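PDB 4CIT: vanadium-dependent haloperoxidase from Zobellia galactanivorans, which probably catalyses the peroxide-dependent oxidation of iodide at a vanadate cofactor, as a bacterial vanadium iodoperoxidase. Local coordinates for residues A320-F325 and V370-A375; I326-D330 and F361-G367. Residues are numbered along the deposited sequence.

Interaction 1 (A320-F325 and V370-A375)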
# COMPACT_ATOMS: atom_id res chain seq x y z
N ALA A 320 -3.92 -6.38 3.59
CA ALA A 320 -3.90 -5.58 4.78
C ALA A 320 -3.76 -4.08 4.46
O ALA A 320 -4.48 -3.27 5.12
CB ALA A 320 -2.83 -6.04 5.74
N MET A 321 -2.84 -3.68 3.58
CA MET A 321 -2.67 -2.29 3.29
C MET A 321 -3.92 -1.66 2.66
O MET A 321 -4.18 -0.46 2.88
CB MET A 321 -1.45 -2.06 2.43
CG MET A 321 -0.16 -2.24 3.19
SD MET A 321 1.31 -1.75 2.21
CE MET A 321 1.61 -3.13 1.25
N ALA A 322 -4.62 -2.40 1.81
CA ALA A 322 -5.79 -1.86 1.11
C ALA A 322 -6.83 -1.61 2.21
O ALA A 322 -7.44 -0.49 2.25
CB ALA A 322 -6.32 -2.82 0.09
N ASP A 323 -6.98 -2.53 3.19
CA ASP A 323 -7.93 -2.29 4.30
C ASP A 323 -7.47 -1.14 5.23
O ASP A 323 -8.28 -0.33 5.71
CB ASP A 323 -8.29 -3.59 5.04
CG ASP A 323 -9.37 -4.45 4.25
OD1 ASP A 323 -9.71 -4.10 3.02
OD2 ASP A 323 -9.85 -5.43 4.90
N ALA A 324 -6.17 -1.01 5.38
CA ALA A 324 -5.60 0.09 6.18
C ALA A 324 -5.93 1.48 5.56
O ALA A 324 -6.32 2.46 6.28
CB ALA A 324 -4.13 -0.09 6.34
N PHE A 325 -5.86 1.61 4.24
CA PHE A 325 -6.24 2.85 3.57
C PHE A 325 -7.72 3.15 3.79
O PHE A 325 -8.08 4.31 3.91
CB PHE A 325 -5.81 2.86 2.12
CG PHE A 325 -4.43 3.34 1.90
CD1 PHE A 325 -4.16 4.69 2.00
CD2 PHE A 325 -3.42 2.46 1.54
CE1 PHE A 325 -2.87 5.13 1.79
CE2 PHE A 325 -2.15 2.93 1.23
CZ PHE A 325 -1.89 4.27 1.39
N VAL A 370 -0.76 4.68 9.63
CA VAL A 370 -1.68 3.58 9.61
C VAL A 370 -1.14 2.45 8.69
O VAL A 370 -1.19 1.26 9.05
CB VAL A 370 -3.12 4.01 9.26
CG1 VAL A 370 -4.02 2.77 9.20
CG2 VAL A 370 -3.78 5.01 10.24
N VAL A 371 -0.72 2.80 7.46
CA VAL A 371 -0.33 1.82 6.45
C VAL A 371 0.93 1.14 6.87
O VAL A 371 1.03 -0.06 6.82
CB VAL A 371 -0.24 2.41 5.03
CG1 VAL A 371 0.13 1.39 3.98
CG2 VAL A 371 -1.59 3.07 4.70
N SER A 372 1.87 1.88 7.47
CA SER A 372 3.12 1.27 7.98
C SER A 372 2.87 0.39 9.15
O SER A 372 3.51 -0.66 9.28
CB SER A 372 4.09 2.38 8.43
OG SER A 372 4.40 3.09 7.26
N GLY A 373 1.96 0.79 10.03
CA GLY A 373 1.56 -0.03 11.15
C GLY A 373 1.03 -1.39 10.72
O GLY A 373 1.41 -2.45 11.23
N ALA A 374 0.14 -1.36 9.78
CA ALA A 374 -0.46 -2.58 9.26
C ALA A 374 0.57 -3.42 8.52
O ALA A 374 0.60 -4.69 8.72
CB ALA A 374 -1.62 -2.25 8.36
N ALA A 375 1.29 -2.81 7.60
CA ALA A 375 2.24 -3.55 6.82
C ALA A 375 3.31 -4.21 7.73
O ALA A 375 3.77 -5.33 7.48
CB ALA A 375 2.87 -2.67 5.78

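Interaction 2 (I326-D330 and F361-G367). With VO4 (vanadate ion), chain E; VO4 (vanadate ion), chain D.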
# COMPACT_ATOMS: atom_id res chain seq x y z
N ILE A 326 -8.60 2.14 3.64
CA ILE A 326 -10.01 2.38 3.88
C ILE A 326 -10.27 2.87 5.32
O ILE A 326 -10.97 3.85 5.54
CB ILE A 326 -10.81 1.10 3.63
CG1 ILE A 326 -10.70 0.83 2.12
CG2 ILE A 326 -12.27 1.27 4.07
CD1 ILE A 326 -11.32 -0.49 1.67
N SER A 327 -9.64 2.18 6.30
CA SER A 327 -9.76 2.55 7.71
C SER A 327 -9.24 3.99 7.95
O SER A 327 -9.88 4.78 8.67
CB SER A 327 -9.02 1.52 8.56
OG SER A 327 -9.12 1.81 9.93
N CYS A 328 -8.10 4.33 7.37
CA CYS A 328 -7.51 5.63 7.60
C CYS A 328 -8.30 6.74 6.92
O CYS A 328 -8.66 7.75 7.58
CB CYS A 328 -6.10 5.61 7.11
SG CYS A 328 -5.30 7.24 7.30
N TRP A 329 -8.68 6.55 5.66
CA TRP A 329 -9.52 7.52 4.94
C TRP A 329 -10.93 7.71 5.57
O TRP A 329 -11.49 8.80 5.57
CB TRP A 329 -9.61 7.23 3.46
CG TRP A 329 -8.74 8.12 2.65
CD1 TRP A 329 -9.15 9.08 1.73
CD2 TRP A 329 -7.29 8.25 2.73
NE1 TRP A 329 -8.09 9.78 1.27
CE2 TRP A 329 -6.93 9.28 1.83
CE3 TRP A 329 -6.31 7.60 3.44
CZ2 TRP A 329 -5.61 9.65 1.63
CZ3 TRP A 329 -5.01 7.97 3.25
CH2 TRP A 329 -4.66 9.01 2.40
N ASP A 330 -11.49 6.65 6.12
CA ASP A 330 -12.71 6.69 6.94
C ASP A 330 -12.56 7.72 8.07
O ASP A 330 -13.44 8.59 8.30
CB ASP A 330 -13.08 5.27 7.53
CG ASP A 330 -14.33 5.28 8.33
OD1 ASP A 330 -15.39 5.58 7.69
OD2 ASP A 330 -14.27 5.14 9.58
N PHE A 361 -5.25 16.34 1.74
CA PHE A 361 -6.28 15.61 2.39
C PHE A 361 -6.23 15.89 3.88
O PHE A 361 -5.15 16.37 4.38
CB PHE A 361 -6.31 14.10 2.09
CG PHE A 361 -4.98 13.46 1.96
CD1 PHE A 361 -4.30 13.03 3.07
CD2 PHE A 361 -4.44 13.27 0.71
CE1 PHE A 361 -3.11 12.37 2.97
CE2 PHE A 361 -3.23 12.66 0.57
CZ PHE A 361 -2.53 12.23 1.71
N PRO A 362 -7.35 15.67 4.60
CA PRO A 362 -7.37 15.98 6.01
C PRO A 362 -6.32 15.22 6.84
O PRO A 362 -5.74 14.21 6.42
CB PRO A 362 -8.78 15.61 6.45
CG PRO A 362 -9.56 15.81 5.21
CD PRO A 362 -8.68 15.27 4.16
N GLU A 363 -6.09 15.73 8.01
CA GLU A 363 -4.93 15.41 8.85
C GLU A 363 -4.98 14.09 9.67
O GLU A 363 -3.91 13.46 9.86
CB GLU A 363 -4.60 16.58 9.72
CG GLU A 363 -3.23 16.52 10.35
CD GLU A 363 -3.11 15.70 11.57
OE1 GLU A 363 -4.11 15.49 12.32
OE2 GLU A 363 -1.95 15.32 11.84
N TYR A 364 -6.13 13.66 10.14
CA TYR A 364 -6.14 12.68 11.24
C TYR A 364 -6.92 11.44 10.81
O TYR A 364 -8.04 11.59 10.41
CB TYR A 364 -6.83 13.30 12.46
CG TYR A 364 -6.87 12.45 13.71
CD1 TYR A 364 -5.84 12.38 14.58
CD2 TYR A 364 -8.00 11.65 13.98
CE1 TYR A 364 -5.91 11.61 15.74
CE2 TYR A 364 -8.10 10.89 15.10
CZ TYR A 364 -7.06 10.87 15.98
OH TYR A 364 -7.15 10.16 17.14
N THR A 365 -6.41 10.25 10.91
CA THR A 365 -5.04 9.88 11.32
C THR A 365 -4.11 9.88 10.10
O THR A 365 -4.55 10.07 8.94
CB THR A 365 -5.07 8.45 11.92
OG1 THR A 365 -5.86 7.64 11.02
CG2 THR A 365 -5.59 8.46 13.34
N SER A 366 -2.80 9.76 10.31
CA SER A 366 -1.78 9.78 9.28
C SER A 366 -1.74 8.48 8.48
O SER A 366 -1.64 7.40 9.09
CB SER A 366 -0.41 9.95 9.93
OG SER A 366 0.66 9.53 9.04
N GLY A 367 -1.90 8.60 7.15
CA GLY A 367 -1.81 7.49 6.26
C GLY A 367 -0.51 6.71 6.36
O GLY A 367 -0.51 5.47 6.41
O3 VO4 E . -1.86 11.32 6.24
O2 VO4 D . 1.07 10.74 6.76

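Interaction 1 (A320-F325 and V370-A375)
Two nearly antiparallel helices pack here, their local axes 8.8 Å apart and their N-to-C directions at 150°. The bump at the centre is the methyl of Ala324. It settles into one helical turn of 370-375, with Ala324 CB 4.0 Å from Val370 CG1, 4.3 Å from Val371 CA and 3.9 Å from Ala374 CB. With only methyls at Ala324 and Ala374, the backbones come close: Ala324 CA and Val371 CA are 5.6 Å apart. In return, Val371 wedges between Met321 and Phe325, one turn apart; Met321 CG touches Val371 CG1 at 3.7 Å, while Val371 CG2 sits 3.5 Å from the Phe325 ring centroid and 13° off its normal, a CH-pi contact. One turn on from Val371, Ala375 CB meets Met321 SD at 4.0 Å. No hydrogen bond crosses the interface; apolar packing and the CH-pi contact join the helices. Helix 59-80 touches Phe325 and helix 288-302 flanks Met321. This is close, alanine-lined packing within the buried helical bundle that carries the PAP2-type vanadate site.

Interaction 2 (I326-D330 and F361-G367)
The vanadate pocket of this PAP2-family enzyme is built partly by the loop 361-367, which lies against helix segment 326-330. Gly367 N donates a hydrogen bond of 2.9 Å to O3 of the vanadate in chain E, and Ser366 OG donates one of 2.6 Å to O2 of the vanadate in chain D. Ser366 is also the N-cap of helix 367-383, so the anions sit at that helix's N-terminal end. Phe361 turns its ring edge to the chain E ion, CE1 lying 3.7 Å from O3. One face of the Phe361 ring receives the edge of Trp329, whose six-membered-ring centroid lies 4.8 Å from that of Phe361; the planes make 53°, and Trp329 CH2 is 3.7 Å from Phe361 CE1. The indole nitrogen is held by Ile202 O. Cys328 packs against the end of the loop, its SG 3.4 Å from Thr365 O and 3.7 Å from Gly367 CA. A cis peptide bond precedes Thr365, whose hydroxyl pairs with Gln435. The two segments share no hydrogen bond, so their contact is packing, consistent with positioning the loop, while Gly367 N and Ser366 OG bind the anions and Lys332, on the same helix, hydrogen-bonds Thr365 O and a vanadate.

From the N terminus, helix 307-335 supplies the first half of both contacts, 320-325 and then, immediately after, 326-330. The chain next passes through helix 340-347 and returns in the loop 361-367, closing interaction 2 over 30 intervening residues. It enters helix 367-383 at once, and segment 370-375 closes interaction 1 over 44. Interaction 2 is therefore nested within the loop of interaction 1. Their centres lie 11 Å apart and the contacts touch: Val370 CG2 is 3.4 Å from Thr365 OG1 and 4.0 Å from Cys328 CB. Together they tie one long helix to the vanadate-binding loop and to the helix following it.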